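Local coordinates for hypothetical protein AF1432 (Archaeoglobus fulgidus, PDB 1YOY) that probably removes the phosphate from 2'-deoxyribonucleoside 5'-monophosphates as a metal-dependent homodimeric hydrolase of the HD-domain family, at residues G20-T25 with H76-A81; L130-V135 with R163-R168. All coordinates share one frame; numbering follows the deposited sequence.

Contact 1 (G20-T25 with H76-A81)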
loop_
_atom_site.group_PDB
_atom_site.type_symbol
_atom_site.label_atom_id
_atom_site.label_comp_id
_atom_site.label_asym_id
_atom_site.label_seq_id
_atom_site.Cartn_x
_atom_site.Cartn_y
_atom_site.Cartn_z
ATOM N N GLY A 20 -7.240 4.858 6.697
ATOM C CA GLY A 20 -7.286 5.959 5.694
ATOM C C GLY A 20 -6.521 7.197 6.178
ATOM O O GLY A 20 -6.069 8.017 5.349
ATOM N N SER A 21 -6.378 7.360 7.497
ATOM C CA SER A 21 -5.621 8.537 8.068
ATOM C C SER A 21 -4.137 8.466 7.690
ATOM O O SER A 21 -3.454 9.487 7.690
ATOM C CB SER A 21 -5.718 8.678 9.622
ATOM O OG SER A 21 -4.848 7.756 10.272
ATOM N N LEU A 22 -3.622 7.286 7.376
ATOM C CA LEU A 22 -2.235 7.229 6.864
ATOM C C LEU A 22 -2.070 7.846 5.478
ATOM O O LEU A 22 -0.962 8.171 5.104
ATOM C CB LEU A 22 -1.687 5.794 6.905
ATOM C CG LEU A 22 -1.704 5.297 8.357
ATOM C CD1 LEU A 22 -1.535 3.824 8.366
ATOM C CD2 LEU A 22 -0.583 5.990 9.165
ATOM N N LYS A 23 -3.163 8.053 4.736
ATOM C CA LYS A 23 -3.108 8.790 3.488
ATOM C C LYS A 23 -2.946 10.282 3.795
ATOM O O LYS A 23 -2.543 11.047 2.936
ATOM C CB LYS A 23 -4.375 8.629 2.648
ATOM C CG LYS A 23 -4.869 7.223 2.313
ATOM C CD LYS A 23 -6.085 7.413 1.319
ATOM C CE LYS A 23 -6.816 6.126 1.076
ATOM N NZ LYS A 23 -7.869 6.289 -0.044
ATOM N N LEU A 24 -3.228 10.671 5.018
ATOM C CA LEU A 24 -3.246 12.060 5.414
ATOM C C LEU A 24 -2.041 12.359 6.324
ATOM O O LEU A 24 -1.936 13.451 6.864
ATOM C CB LEU A 24 -4.559 12.371 6.155
ATOM C CG LEU A 24 -5.785 12.027 5.313
ATOM C CD1 LEU A 24 -7.039 12.177 6.159
ATOM C CD2 LEU A 24 -5.820 12.841 4.007
ATOM N N THR A 25 -1.173 11.375 6.532
ATOM C CA THR A 25 -0.064 11.532 7.446
ATOM C C THR A 25 1.221 11.633 6.575
ATOM O O THR A 25 1.602 10.657 5.946
ATOM C CB THR A 25 0.011 10.325 8.420
ATOM O OG1 THR A 25 -1.229 10.203 9.139
ATOM C CG2 THR A 25 1.173 10.449 9.429
ATOM N N HIS A 76 3.059 -2.607 9.120
ATOM C CA HIS A 76 4.179 -2.182 9.954
ATOM C C HIS A 76 4.050 -0.738 10.462
ATOM O O HIS A 76 4.413 -0.442 11.601
ATOM C CB HIS A 76 5.500 -2.348 9.217
ATOM C CG HIS A 76 6.674 -1.923 10.038
ATOM N ND1 HIS A 76 7.243 -0.670 9.937
ATOM C CD2 HIS A 76 7.348 -2.570 11.015
ATOM C CE1 HIS A 76 8.234 -0.570 10.805
ATOM N NE2 HIS A 76 8.324 -1.713 11.463
ATOM N N ASP A 77 3.514 0.148 9.630
ATOM C CA ASP A 77 3.401 1.560 10.009
ATOM C C ASP A 77 2.006 2.002 10.422
ATOM O O ASP A 77 1.787 3.191 10.599
ATOM C CB ASP A 77 3.823 2.450 8.843
ATOM C CG ASP A 77 5.286 2.296 8.488
ATOM O OD1 ASP A 77 6.155 2.315 9.409
ATOM O OD2 ASP A 77 5.539 2.114 7.279
ATOM N N LEU A 78 1.058 1.073 10.543
ATOM C CA LEU A 78 -0.321 1.431 10.910
ATOM C C LEU A 78 -0.402 2.222 12.235
ATOM O O LEU A 78 -1.232 3.151 12.380
ATOM C CB LEU A 78 -1.191 0.188 11.001
ATOM C CG LEU A 78 -1.534 -0.475 9.670
ATOM C CD1 LEU A 78 -2.551 -1.557 9.879
ATOM C CD2 LEU A 78 -2.033 0.524 8.579
ATOM N N HIS A 79 0.457 1.879 13.196
ATOM C CA HIS A 79 0.500 2.610 14.484
ATOM C C HIS A 79 0.726 4.136 14.367
ATOM O O HIS A 79 0.294 4.912 15.236
ATOM C CB HIS A 79 1.539 1.961 15.416
ATOM C CG HIS A 79 2.935 2.086 14.909
ATOM N ND1 HIS A 79 3.499 1.163 14.061
ATOM C CD2 HIS A 79 3.846 3.083 15.045
ATOM C CE1 HIS A 79 4.716 1.561 13.726
ATOM N NE2 HIS A 79 4.952 2.720 14.315
ATOM N N GLU A 80 1.369 4.577 13.298
ATOM C CA GLU A 80 1.608 6.007 13.095
ATOM C C GLU A 80 0.341 6.855 12.859
ATOM O O GLU A 80 0.439 8.082 12.735
ATOM C CB GLU A 80 2.631 6.237 11.969
ATOM C CG GLU A 80 4.018 5.752 12.337
ATOM C CD GLU A 80 5.038 5.971 11.232
ATOM O OE1 GLU A 80 4.739 6.682 10.248
ATOM O OE2 GLU A 80 6.160 5.419 11.351
ATOM N N ALA A 81 -0.827 6.211 12.771
ATOM C CA ALA A 81 -2.111 6.932 12.740
ATOM C C ALA A 81 -2.417 7.518 14.120
ATOM O O ALA A 81 -3.097 8.545 14.235
ATOM C CB ALA A 81 -3.263 6.008 12.304
#

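Contact 2 (L130-V135 with R163-R168)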
loop_
_atom_site.group_PDB
_atom_site.type_symbol
_atom_site.label_atom_id
_atom_site.label_comp_id
_atom_site.label_asym_id
_atom_site.label_seq_id
_atom_site.Cartn_x
_atom_site.Cartn_y
_atom_site.Cartn_z
ATOM N N LEU A 130 12.751 4.113 1.522
ATOM C CA LEU A 130 13.444 5.358 1.859
ATOM C C LEU A 130 14.549 5.762 0.889
ATOM O O LEU A 130 14.619 6.910 0.467
ATOM C CB LEU A 130 14.038 5.275 3.283
ATOM C CG LEU A 130 14.656 6.586 3.845
ATOM C CD1 LEU A 130 13.694 7.797 3.737
ATOM C CD2 LEU A 130 15.085 6.375 5.333
ATOM N N ALA A 131 15.453 4.841 0.589
ATOM C CA ALA A 131 16.529 5.135 -0.324
ATOM C C ALA A 131 16.043 5.419 -1.752
ATOM O O ALA A 131 16.510 6.375 -2.380
ATOM C CB ALA A 131 17.613 4.021 -0.284
ATOM N N PHE A 132 15.068 4.660 -2.249
ATOM C CA PHE A 132 14.436 4.961 -3.528
ATOM C C PHE A 132 13.879 6.380 -3.605
ATOM O O PHE A 132 14.176 7.125 -4.541
ATOM C CB PHE A 132 13.389 3.890 -3.888
ATOM C CG PHE A 132 13.994 2.698 -4.678
ATOM C CD1 PHE A 132 14.599 1.662 -3.997
ATOM C CD2 PHE A 132 13.934 2.653 -6.082
ATOM C CE1 PHE A 132 15.168 0.561 -4.674
ATOM C CE2 PHE A 132 14.504 1.558 -6.813
ATOM C CZ PHE A 132 15.137 0.508 -6.106
ATOM N N GLN A 133 13.142 6.748 -2.564
ATOM C CA GLN A 133 12.489 8.032 -2.449
ATOM C C GLN A 133 13.529 9.160 -2.323
ATOM O O GLN A 133 13.310 10.260 -2.884
ATOM C CB GLN A 133 11.525 8.016 -1.254
ATOM C CG GLN A 133 10.589 9.312 -1.201
ATOM C CD GLN A 133 9.771 9.492 -2.492
ATOM O OE1 GLN A 133 10.105 10.341 -3.343
ATOM N NE2 GLN A 133 8.749 8.658 -2.674
ATOM N N GLY A 134 14.619 8.905 -1.596
ATOM C CA GLY A 134 15.748 9.865 -1.451
ATOM C C GLY A 134 16.386 10.164 -2.825
ATOM O O GLY A 134 16.562 11.318 -3.193
ATOM N N VAL A 135 16.699 9.119 -3.583
ATOM C CA VAL A 135 17.155 9.243 -4.972
ATOM C C VAL A 135 16.170 10.070 -5.837
ATOM O O VAL A 135 16.590 11.007 -6.544
ATOM C CB VAL A 135 17.489 7.847 -5.607
ATOM C CG1 VAL A 135 17.834 7.956 -7.104
ATOM C CG2 VAL A 135 18.693 7.198 -4.891
ATOM N N ARG A 163 22.758 -1.507 -4.229
ATOM C CA ARG A 163 23.935 -1.227 -5.041
ATOM C C ARG A 163 23.610 -0.689 -6.441
ATOM O O ARG A 163 24.187 0.333 -6.891
ATOM C CB ARG A 163 24.799 -2.481 -5.134
ATOM C CG ARG A 163 26.092 -2.225 -5.858
ATOM C CD ARG A 163 26.903 -3.502 -6.085
ATOM N NE ARG A 163 28.106 -3.197 -6.871
ATOM C CZ ARG A 163 28.908 -4.100 -7.450
ATOM N NH1 ARG A 163 28.658 -5.399 -7.362
ATOM N NH2 ARG A 163 29.977 -3.678 -8.130
ATOM N N VAL A 164 22.674 -1.356 -7.110
ATOM C CA VAL A 164 22.257 -0.995 -8.409
ATOM C C VAL A 164 21.547 0.370 -8.344
ATOM O O VAL A 164 21.747 1.203 -9.217
ATOM C CB VAL A 164 21.353 -2.097 -9.081
ATOM C CG1 VAL A 164 20.840 -1.660 -10.478
ATOM C CG2 VAL A 164 22.146 -3.422 -9.234
ATOM N N LEU A 165 20.712 0.577 -7.322
ATOM C CA LEU A 165 19.976 1.846 -7.150
ATOM C C LEU A 165 20.937 3.028 -7.088
ATOM O O LEU A 165 20.722 4.067 -7.744
ATOM C CB LEU A 165 19.159 1.811 -5.859
ATOM C CG LEU A 165 18.561 3.153 -5.366
ATOM C CD1 LEU A 165 17.481 3.690 -6.279
ATOM C CD2 LEU A 165 18.125 3.137 -3.873
ATOM N N MET A 166 21.984 2.855 -6.281
ATOM C CA MET A 166 23.015 3.853 -6.108
ATOM C C MET A 166 23.976 3.958 -7.286
ATOM O O MET A 166 24.528 5.021 -7.518
ATOM C CB MET A 166 23.723 3.692 -4.755
ATOM C CG MET A 166 22.690 3.833 -3.561
ATOM S SD MET A 166 21.707 5.379 -3.485
ATOM C CE MET A 166 22.940 6.357 -2.623
ATOM N N GLU A 167 24.159 2.885 -8.050
ATOM C CA GLU A 167 25.052 2.982 -9.220
ATOM C C GLU A 167 24.373 3.685 -10.402
ATOM O O GLU A 167 25.017 4.443 -11.127
ATOM C CB GLU A 167 25.672 1.620 -9.584
ATOM C CG GLU A 167 25.033 0.877 -10.703
ATOM C CD GLU A 167 25.536 -0.570 -10.793
ATOM O OE1 GLU A 167 24.838 -1.373 -11.465
ATOM O OE2 GLU A 167 26.594 -0.900 -10.186
ATOM N N ARG A 168 23.062 3.480 -10.569
ATOM C CA ARG A 168 22.304 4.190 -11.604
ATOM C C ARG A 168 21.968 5.629 -11.160
ATOM O O ARG A 168 22.197 6.571 -11.918
ATOM C CB ARG A 168 21.035 3.413 -12.014
ATOM C CG ARG A 168 21.180 1.881 -12.017
ATOM C CD ARG A 168 21.670 1.258 -13.341
ATOM N NE ARG A 168 23.089 1.502 -13.674
ATOM C CZ ARG A 168 23.767 0.879 -14.650
ATOM N NH1 ARG A 168 25.051 1.185 -14.881
ATOM N NH2 ARG A 168 23.174 -0.056 -15.398
#

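Contact 1 (G20-T25 with H76-A81)
Leu-22 reaches across to the turn 78-81 and meets it with both ends of its fork. CD1 lies 3.3 Å from CD2 of Leu-78, tighter than an ordinary methyl contact, and the two leucine side chains cross there at about a right angle. The other methyl, CD2, rests on backbone, 3.6 Å from Ala-81 N, with the carbonyl carbon of Glu-80 close by. With CG set anti to its own carbonyl carbon and beside the backbone N (chi1 -60°), the fork ends nearer the turn than the first bond of the side chain would suggest. Ala-81 suits the far end because its single methyl takes up little room: CB sits 4.1 Å from Leu-22 CD2 and 3.1 Å from Ser-21 OG, a hydroxyl whose hydrogen bond goes to Glu-18 O.

The turn directly follows His-76 and Asp-77, probably the His-Asp pair of the HD signature. Together with His-44 and Asp-126 they form a convergent cluster consistent with the family's metal site, although no metal is bound to them here. Asp-77 OD2 is held by Ser-45 OG.

Thr-25 CG2 touches Glu-80 O at 4.1 Å. Its OG1 folds back to hydrogen-bond Ser-21 O at 2.8 Å, from the face of that carbonyl opposite to Leu-24 N, so that the carbonyl accepts two hydrogen bonds. Phe-46 of the second subunit packs on both Leu-22 and Leu-78, bringing the leucine pair into the dimer interface.

Contact 2 (L130-V135 with R163-R168)
Two nearly parallel helices, 119-138 and 156-168, pack side by side here, their short segments running 6° apart in direction with axes 10.7 Å from each other. That spacing is bridged chiefly by side chains, and Leu-165, which buries the most surface, is the residue that crosses it. Its CG stands anti to the backbone N, which carries the fork out towards helix 119-138, where the two methyls part company. CD1 sits over the centre of the Phe-132 ring in a CH-pi contact, 3.7 Å from the centroid and 13° off the ring normal. CD2 turns to Ala-131 and lies 3.7 Å from its CB; the small methyl of alanine leaves room for the leucine to come close.

Val-135, one turn further along, borders Leu-165 on another side. Its CG2 approaches Leu-165 CD1 at 4.0 Å and also touches Met-166, whose SD lies 3.8 Å away. The methionine chain is bent at chi2 and chi3, and the bends bring SD to the valine.

Phe-132 also meets His-17 of the second subunit, their ring planes at about 60°, while Leu-165 and Val-135 pack on that same histidine. Without the Phe-132 ring, as with an alanine here, Leu-165 CD1 would probably lose its aromatic face and a gap would open beside His-17 of the second subunit. Nearby on helix 156-168, Arg-168 NH2 forms a salt bridge with Asp-10 OD1 of the second subunit. Apolar side chains packed between near-parallel helices are typical of an all-helical core, here that of an HD-domain protein whose dimer partner lies against it.

In the fold
Contacts 1 and 2 lie on opposite sides of the chain's centre, their own centres about 24 Å apart and their nearest atoms about 9 Å apart, so they do not touch. Contact 2 is a buried join of two helices, made by methyls, an aromatic ring and a thioether. Contact 1 is only partly buried and joins two loops, one after helix 10-20 and one after helix 63-76; there backbone atoms and a hydroxyl share the work with leucines. The two contacts hold different elements, though His-76, in the segment 76-81, packs on helix 119-138, which also carries 130-135. Both reach the second subunit, which meets Lys-23 and Arg-168 with acidic partners.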